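Local coordinates for protein beta-mannosidase (Trichoderma harzianum, PDB 4CVU) that probably releases terminal beta-linked mannose residues from oligosaccharides and glycans by hydrolysis, as a fungal family 2 glycoside hydrolase, at residues 586-600 and 676-690. Residues are numbered along the deposited sequence; the frame is centred on the assembly and turned at random.
Sequences YPVGRFANEFGFISM and QLFQADMYKSEIQFY
F595 holds CG between its backbone N and carbonyl carbon (chi1 56°), which brings its ring against Y690 of the helix. Y690 has CG anti to its carbonyl carbon (chi1 -62°) and turns its edge to that ring. CE2 of Y690 lies over the centre of the F595 face, with the planes at 62°. One face of Y690 takes the methyl of A592, with CB 3.6 Å from the ring centroid. Y690 OH donates to E686 OE1 at 2.7 Å, on the anti side of the carboxylate. A water donates to Y690 OH and to E594 O. A phenylalanine in place of Y690 would probably leave E686 OE1 without this donor and the water without one acceptor. Strand 592-595 and helix segment 676-690 run nearly antiparallel. The helix packs outside strands 570-572 and 702-705, as in the (beta/alpha)8 barrel expected of the catalytic domain in family 2. Further along, F678 turns its edge to the face of F597, with CE2 over its centre. The sulfur of M682 meets F597 obliquely. F597 N donates to Y683 OH at 3.0 Å, and that hydroxyl also bonds W706 O. S599 OG reaches Q679 OE1 at 2.8 Å from above the carbonyl plane. Q676 NE2 donates to M600 O at 3.0 Å, nearly straight. At the other end, Y586 points its edge at the face of F689. E686 CG covers one Y586 face, 3.8 Å from the ring centroid. S685 OG donates to Y586 OH at 2.7 Å; Y586 OH also bonds S580 O.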
loop_
_atom_site.group_PDB
_atom_site.type_symbol
_atom_site.label_atom_id
_atom_site.label_comp_id
_atom_site.label_asym_id
_atom_site.label_seq_id
_atom_site.Cartn_x
_atom_site.Cartn_y
_atom_site.Cartn_z
ATOM N N TYR A 586 -4.276 38.852 15.091
ATOM C CA TYR A 586 -2.842 38.546 14.994
ATOM C C TYR A 586 -1.966 39.290 16.032
ATOM O O TYR A 586 -2.270 40.408 16.426
ATOM C CB TYR A 586 -2.313 38.799 13.579
ATOM C CG TYR A 586 -3.056 38.099 12.449
ATOM C CD1 TYR A 586 -3.906 37.020 12.666
ATOM C CD2 TYR A 586 -2.892 38.541 11.140
ATOM C CE1 TYR A 586 -4.579 36.412 11.603
ATOM C CE2 TYR A 586 -3.566 37.966 10.081
ATOM C CZ TYR A 586 -4.407 36.909 10.301
ATOM O OH TYR A 586 -5.011 36.345 9.226
ATOM N N PRO A 587 -0.873 38.655 16.477
ATOM C CA PRO A 587 -0.051 39.285 17.536
ATOM C C PRO A 587 0.798 40.436 16.995
ATOM O O PRO A 587 1.341 40.319 15.895
ATOM C CB PRO A 587 0.837 38.138 18.010
ATOM C CG PRO A 587 0.933 37.223 16.842
ATOM C CD PRO A 587 -0.405 37.296 16.150
ATOM N N VAL A 588 0.872 41.547 17.732
ATOM C CA VAL A 588 1.764 42.668 17.406
ATOM C C VAL A 588 3.127 42.496 18.092
ATOM O O VAL A 588 3.246 42.760 19.267
ATOM C CB VAL A 588 1.111 44.032 17.782
ATOM C CG1 VAL A 588 2.062 45.176 17.524
ATOM C CG2 VAL A 588 -0.159 44.273 16.931
ATOM N N GLY A 589 4.144 42.014 17.364
ATOM C CA GLY A 589 5.478 41.790 17.921
ATOM C C GLY A 589 6.641 42.261 17.064
ATOM O O GLY A 589 6.445 42.896 16.030
ATOM N N ARG A 590 7.853 41.948 17.487
ATOM C CA ARG A 590 9.072 42.389 16.804
ATOM C C ARG A 590 9.537 41.374 15.715
ATOM O O ARG A 590 10.390 41.672 14.858
ATOM C CB ARG A 590 10.202 42.518 17.831
ATOM C CG ARG A 590 9.937 43.394 19.054
ATOM C CD ARG A 590 9.903 44.891 18.755
ATOM N NE ARG A 590 9.801 45.614 20.026
ATOM C CZ ARG A 590 9.480 46.896 20.179
ATOM N NH1 ARG A 590 9.218 47.678 19.129
ATOM N NH2 ARG A 590 9.420 47.402 21.412
ATOM N N PHE A 591 8.969 40.180 15.756
ATOM C CA PHE A 591 9.465 39.065 14.906
ATOM C C PHE A 591 8.515 37.924 15.141
ATOM O O PHE A 591 8.130 37.672 16.286
ATOM C CB PHE A 591 10.876 38.662 15.389
ATOM C CG PHE A 591 11.630 37.717 14.459
ATOM C CD1 PHE A 591 11.297 36.385 14.374
ATOM C CD2 PHE A 591 12.732 38.176 13.728
ATOM C CE1 PHE A 591 12.007 35.526 13.539
ATOM C CE2 PHE A 591 13.445 37.323 12.894
ATOM C CZ PHE A 591 13.078 35.996 12.812
ATOM N N ALA A 592 8.158 37.190 14.082
ATOM C CA ALA A 592 7.213 36.110 14.215
ATOM C C ALA A 592 7.995 34.847 13.908
ATOM O O ALA A 592 8.361 34.637 12.768
ATOM C CB ALA A 592 6.081 36.298 13.219
ATOM N N ASN A 593 8.320 34.069 14.937
ATOM C CA ASN A 593 9.189 32.906 14.780
ATOM C C ASN A 593 8.462 31.588 14.564
ATOM O O ASN A 593 9.099 30.577 14.208
ATOM C CB ASN A 593 10.156 32.805 15.968
ATOM C CG ASN A 593 9.536 32.192 17.199
ATOM O OD1 ASN A 593 8.414 32.481 17.541
ATOM N ND2 ASN A 593 10.308 31.366 17.908
ATOM N N GLU A 594 7.144 31.623 14.804
ATOM C CA GLU A 594 6.222 30.463 14.715
ATOM C C GLU A 594 4.794 30.882 14.447
ATOM O O GLU A 594 4.218 31.706 15.182
ATOM C CB GLU A 594 6.150 29.687 16.039
ATOM C CG GLU A 594 7.365 28.936 16.459
ATOM C CD GLU A 594 7.112 27.903 17.557
ATOM O OE1 GLU A 594 6.013 27.322 17.600
ATOM O OE2 GLU A 594 8.061 27.575 18.347
ATOM N N PHE A 595 4.189 30.263 13.442
ATOM C CA PHE A 595 2.741 30.417 13.204
ATOM C C PHE A 595 2.246 29.416 12.188
ATOM O O PHE A 595 2.972 29.060 11.242
ATOM C CB PHE A 595 2.377 31.842 12.775
ATOM C CG PHE A 595 3.125 32.324 11.559
ATOM C CD1 PHE A 595 4.421 32.856 11.675
ATOM C CD2 PHE A 595 2.534 32.278 10.302
ATOM C CE1 PHE A 595 5.101 33.311 10.549
ATOM C CE2 PHE A 595 3.215 32.725 9.171
ATOM C CZ PHE A 595 4.486 33.257 9.300
ATOM N N GLY A 596 1.028 28.920 12.396
ATOM C CA GLY A 596 0.443 27.958 11.429
ATOM C C GLY A 596 -0.889 27.322 11.756
ATOM O O GLY A 596 -1.553 27.676 12.748
ATOM N N PHE A 597 -1.310 26.445 10.839
ATOM C CA PHE A 597 -2.563 25.684 10.858
ATOM C C PHE A 597 -2.191 24.401 10.076
ATOM O O PHE A 597 -1.411 24.532 9.154
ATOM C CB PHE A 597 -3.610 26.425 10.080
ATOM C CG PHE A 597 -5.028 26.071 10.444
ATOM C CD1 PHE A 597 -5.688 25.063 9.832
ATOM C CD2 PHE A 597 -5.692 26.798 11.448
ATOM C CE1 PHE A 597 -6.987 24.735 10.175
ATOM C CE2 PHE A 597 -6.969 26.507 11.782
ATOM C CZ PHE A 597 -7.642 25.486 11.165
ATOM N N ILE A 598 -2.690 23.195 10.404
ATOM C CA ILE A 598 -2.332 21.950 9.638
ATOM C C ILE A 598 -3.049 21.752 8.322
ATOM O O ILE A 598 -4.146 22.333 8.132
ATOM C CB ILE A 598 -2.481 20.692 10.497
ATOM C CG1 ILE A 598 -3.961 20.443 10.821
ATOM C CG2 ILE A 598 -1.671 20.817 11.780
ATOM C CD1 ILE A 598 -4.279 19.054 11.345
ATOM N N SER A 599 -2.552 20.918 7.377
ATOM C CA SER A 599 -3.375 20.672 6.251
ATOM C C SER A 599 -2.951 19.240 5.795
ATOM O O SER A 599 -1.877 18.785 6.182
ATOM C CB SER A 599 -3.046 21.697 5.161
ATOM O OG SER A 599 -1.712 21.495 4.596
ATOM N N MET A 600 -3.827 18.594 5.036
ATOM C CA MET A 600 -3.566 17.250 4.513
ATOM C C MET A 600 -2.465 17.302 3.520
ATOM O O MET A 600 -2.322 18.281 2.801
ATOM C CB MET A 600 -4.798 16.753 3.760
ATOM C CG MET A 600 -5.990 16.246 4.496
ATOM S SD MET A 600 -5.607 14.950 5.606
ATOM C CE MET A 600 -7.178 14.296 6.070
ATOM N N GLN A 676 -5.470 22.617 1.996
ATOM C CA GLN A 676 -4.263 23.332 1.624
ATOM C C GLN A 676 -4.523 24.768 1.196
ATOM O O GLN A 676 -3.691 25.586 1.385
ATOM C CB GLN A 676 -3.544 22.618 0.461
ATOM C CG GLN A 676 -2.934 21.338 0.925
ATOM C CD GLN A 676 -2.029 20.735 -0.112
ATOM O OE1 GLN A 676 -1.612 21.391 -1.062
ATOM N NE2 GLN A 676 -1.656 19.509 0.117
ATOM N N LEU A 677 -5.671 25.035 0.587
ATOM C CA LEU A 677 -5.995 26.364 0.134
ATOM C C LEU A 677 -6.199 27.257 1.337
ATOM O O LEU A 677 -5.823 28.448 1.307
ATOM C CB LEU A 677 -7.264 26.373 -0.713
ATOM C CG LEU A 677 -7.225 25.682 -2.089
ATOM C CD1 LEU A 677 -8.585 25.821 -2.730
ATOM C CD2 LEU A 677 -6.142 26.265 -3.001
ATOM N N PHE A 678 -6.841 26.694 2.359
ATOM C CA PHE A 678 -7.144 27.484 3.574
ATOM C C PHE A 678 -5.816 27.825 4.276
ATOM O O PHE A 678 -5.569 28.965 4.575
ATOM C CB PHE A 678 -8.064 26.729 4.533
ATOM C CG PHE A 678 -8.161 27.392 5.856
ATOM C CD1 PHE A 678 -9.057 28.419 6.059
ATOM C CD2 PHE A 678 -7.312 27.043 6.868
ATOM C CE1 PHE A 678 -9.114 29.086 7.266
ATOM C CE2 PHE A 678 -7.339 27.710 8.066
ATOM C CZ PHE A 678 -8.255 28.730 8.274
ATOM N N GLN A 679 -4.925 26.832 4.424
ATOM C CA GLN A 679 -3.609 27.042 5.047
ATOM C C GLN A 679 -2.802 28.077 4.291
ATOM O O GLN A 679 -2.162 28.899 4.921
ATOM C CB GLN A 679 -2.796 25.727 5.092
ATOM C CG GLN A 679 -1.447 25.764 5.820
ATOM C CD GLN A 679 -0.579 24.558 5.391
ATOM O OE1 GLN A 679 -0.729 24.116 4.287
ATOM N NE2 GLN A 679 0.342 24.113 6.211
ATOM N N ALA A 680 -2.730 27.977 2.952
ATOM C CA ALA A 680 -1.963 28.949 2.155
ATOM C C ALA A 680 -2.465 30.382 2.391
ATOM O O ALA A 680 -1.685 31.303 2.607
ATOM C CB ALA A 680 -2.087 28.633 0.723
ATOM N N ASP A 681 -3.764 30.529 2.291
ATOM C CA ASP A 681 -4.383 31.850 2.357
ATOM C C ASP A 681 -4.201 32.441 3.756
ATOM O O ASP A 681 -4.010 33.650 3.901
ATOM C CB ASP A 681 -5.861 31.758 1.946
ATOM C CG ASP A 681 -6.070 31.827 0.414
ATOM O OD1 ASP A 681 -5.141 32.245 -0.300
ATOM O OD2 ASP A 681 -7.176 31.453 -0.086
ATOM N N MET A 682 -4.356 31.613 4.786
ATOM C CA MET A 682 -4.093 32.079 6.163
ATOM C C MET A 682 -2.628 32.493 6.380
ATOM O O MET A 682 -2.385 33.521 6.979
ATOM C CB MET A 682 -4.554 31.075 7.218
ATOM C CG MET A 682 -4.679 31.709 8.612
ATOM S SD MET A 682 -4.975 30.513 9.935
ATOM C CE MET A 682 -3.454 29.600 9.805
ATOM N N TYR A 683 -1.659 31.734 5.858
ATOM C CA TYR A 683 -0.261 32.102 6.046
ATOM C C TYR A 683 0.037 33.420 5.334
ATOM O O TYR A 683 0.676 34.314 5.906
ATOM C CB TYR A 683 0.708 30.989 5.571
ATOM C CG TYR A 683 0.827 29.807 6.505
ATOM C CD1 TYR A 683 -0.304 29.191 7.013
ATOM C CD2 TYR A 683 2.051 29.239 6.793
ATOM C CE1 TYR A 683 -0.212 28.089 7.835
ATOM C CE2 TYR A 683 2.148 28.116 7.601
ATOM C CZ TYR A 683 1.002 27.556 8.100
ATOM O OH TYR A 683 1.045 26.466 8.918
ATOM N N LYS A 684 -0.477 33.553 4.102
ATOM C CA LYS A 684 -0.379 34.799 3.320
ATOM C C LYS A 684 -0.907 35.958 4.125
ATOM O O LYS A 684 -0.271 37.014 4.227
ATOM C CB LYS A 684 -1.188 34.663 2.048
ATOM C CG LYS A 684 -1.222 35.875 1.163
ATOM C CD LYS A 684 -2.412 35.797 0.197
ATOM C CE LYS A 684 -2.520 36.979 -0.700
ATOM N NZ LYS A 684 -3.698 36.854 -1.618
ATOM N N SER A 685 -2.091 35.746 4.675
ATOM C CA SER A 685 -2.716 36.764 5.506
ATOM C C SER A 685 -1.836 37.181 6.716
ATOM O O SER A 685 -1.787 38.390 7.110
ATOM C CB SER A 685 -4.082 36.290 5.978
ATOM O OG SER A 685 -4.741 37.317 6.725
ATOM N N GLU A 686 -1.146 36.213 7.328
ATOM C CA GLU A 686 -0.268 36.542 8.419
ATOM C C GLU A 686 1.025 37.151 7.926
ATOM O O GLU A 686 1.465 38.149 8.453
ATOM C CB GLU A 686 -0.005 35.342 9.338
ATOM C CG GLU A 686 -1.214 34.960 10.162
ATOM C CD GLU A 686 -0.933 33.931 11.223
ATOM O OE1 GLU A 686 0.048 34.034 11.947
ATOM O OE2 GLU A 686 -1.743 33.018 11.371
ATOM N N ILE A 687 1.661 36.553 6.915
ATOM C CA ILE A 687 2.930 37.073 6.471
ATOM C C ILE A 687 2.882 38.541 6.009
ATOM O O ILE A 687 3.797 39.306 6.289
ATOM C CB ILE A 687 3.511 36.251 5.309
ATOM C CG1 ILE A 687 3.909 34.861 5.823
ATOM C CG2 ILE A 687 4.717 37.018 4.772
ATOM C CD1 ILE A 687 4.288 33.852 4.742
ATOM N N GLN A 688 1.863 38.905 5.236
ATOM C CA GLN A 688 1.753 40.275 4.747
ATOM C C GLN A 688 1.523 41.241 5.927
ATOM O O GLN A 688 1.985 42.363 5.913
ATOM C CB GLN A 688 0.637 40.409 3.717
ATOM C CG GLN A 688 -0.783 40.202 4.231
ATOM C CD GLN A 688 -1.837 40.366 3.143
ATOM O OE1 GLN A 688 -1.660 39.947 1.990
ATOM N NE2 GLN A 688 -2.956 41.000 3.511
ATOM N N PHE A 689 0.826 40.782 6.950
ATOM C CA PHE A 689 0.615 41.599 8.172
ATOM C C PHE A 689 1.919 41.776 8.990
ATOM O O PHE A 689 2.239 42.869 9.449
ATOM C CB PHE A 689 -0.485 40.960 9.024
ATOM C CG PHE A 689 -0.570 41.494 10.414
ATOM C CD1 PHE A 689 -1.365 42.572 10.706
ATOM C CD2 PHE A 689 0.153 40.897 11.431
ATOM C CE1 PHE A 689 -1.439 43.057 11.976
ATOM C CE2 PHE A 689 0.103 41.395 12.719
ATOM C CZ PHE A 689 -0.699 42.472 12.989
ATOM N N TYR A 690 2.687 40.702 9.126
ATOM C CA TYR A 690 3.997 40.786 9.789
ATOM C C TYR A 690 4.956 41.717 9.020
ATOM O O TYR A 690 5.621 42.567 9.617
ATOM C CB TYR A 690 4.649 39.403 9.979
ATOM C CG TYR A 690 3.875 38.451 10.861
ATOM C CD1 TYR A 690 3.261 38.890 12.037
ATOM C CD2 TYR A 690 3.704 37.095 10.483
ATOM C CE1 TYR A 690 2.507 38.018 12.812
ATOM C CE2 TYR A 690 2.961 36.230 11.262
ATOM C CZ TYR A 690 2.362 36.683 12.423
ATOM O OH TYR A 690 1.611 35.803 13.224
HETATM O O HOH W 1 3.601 34.838 15.178
#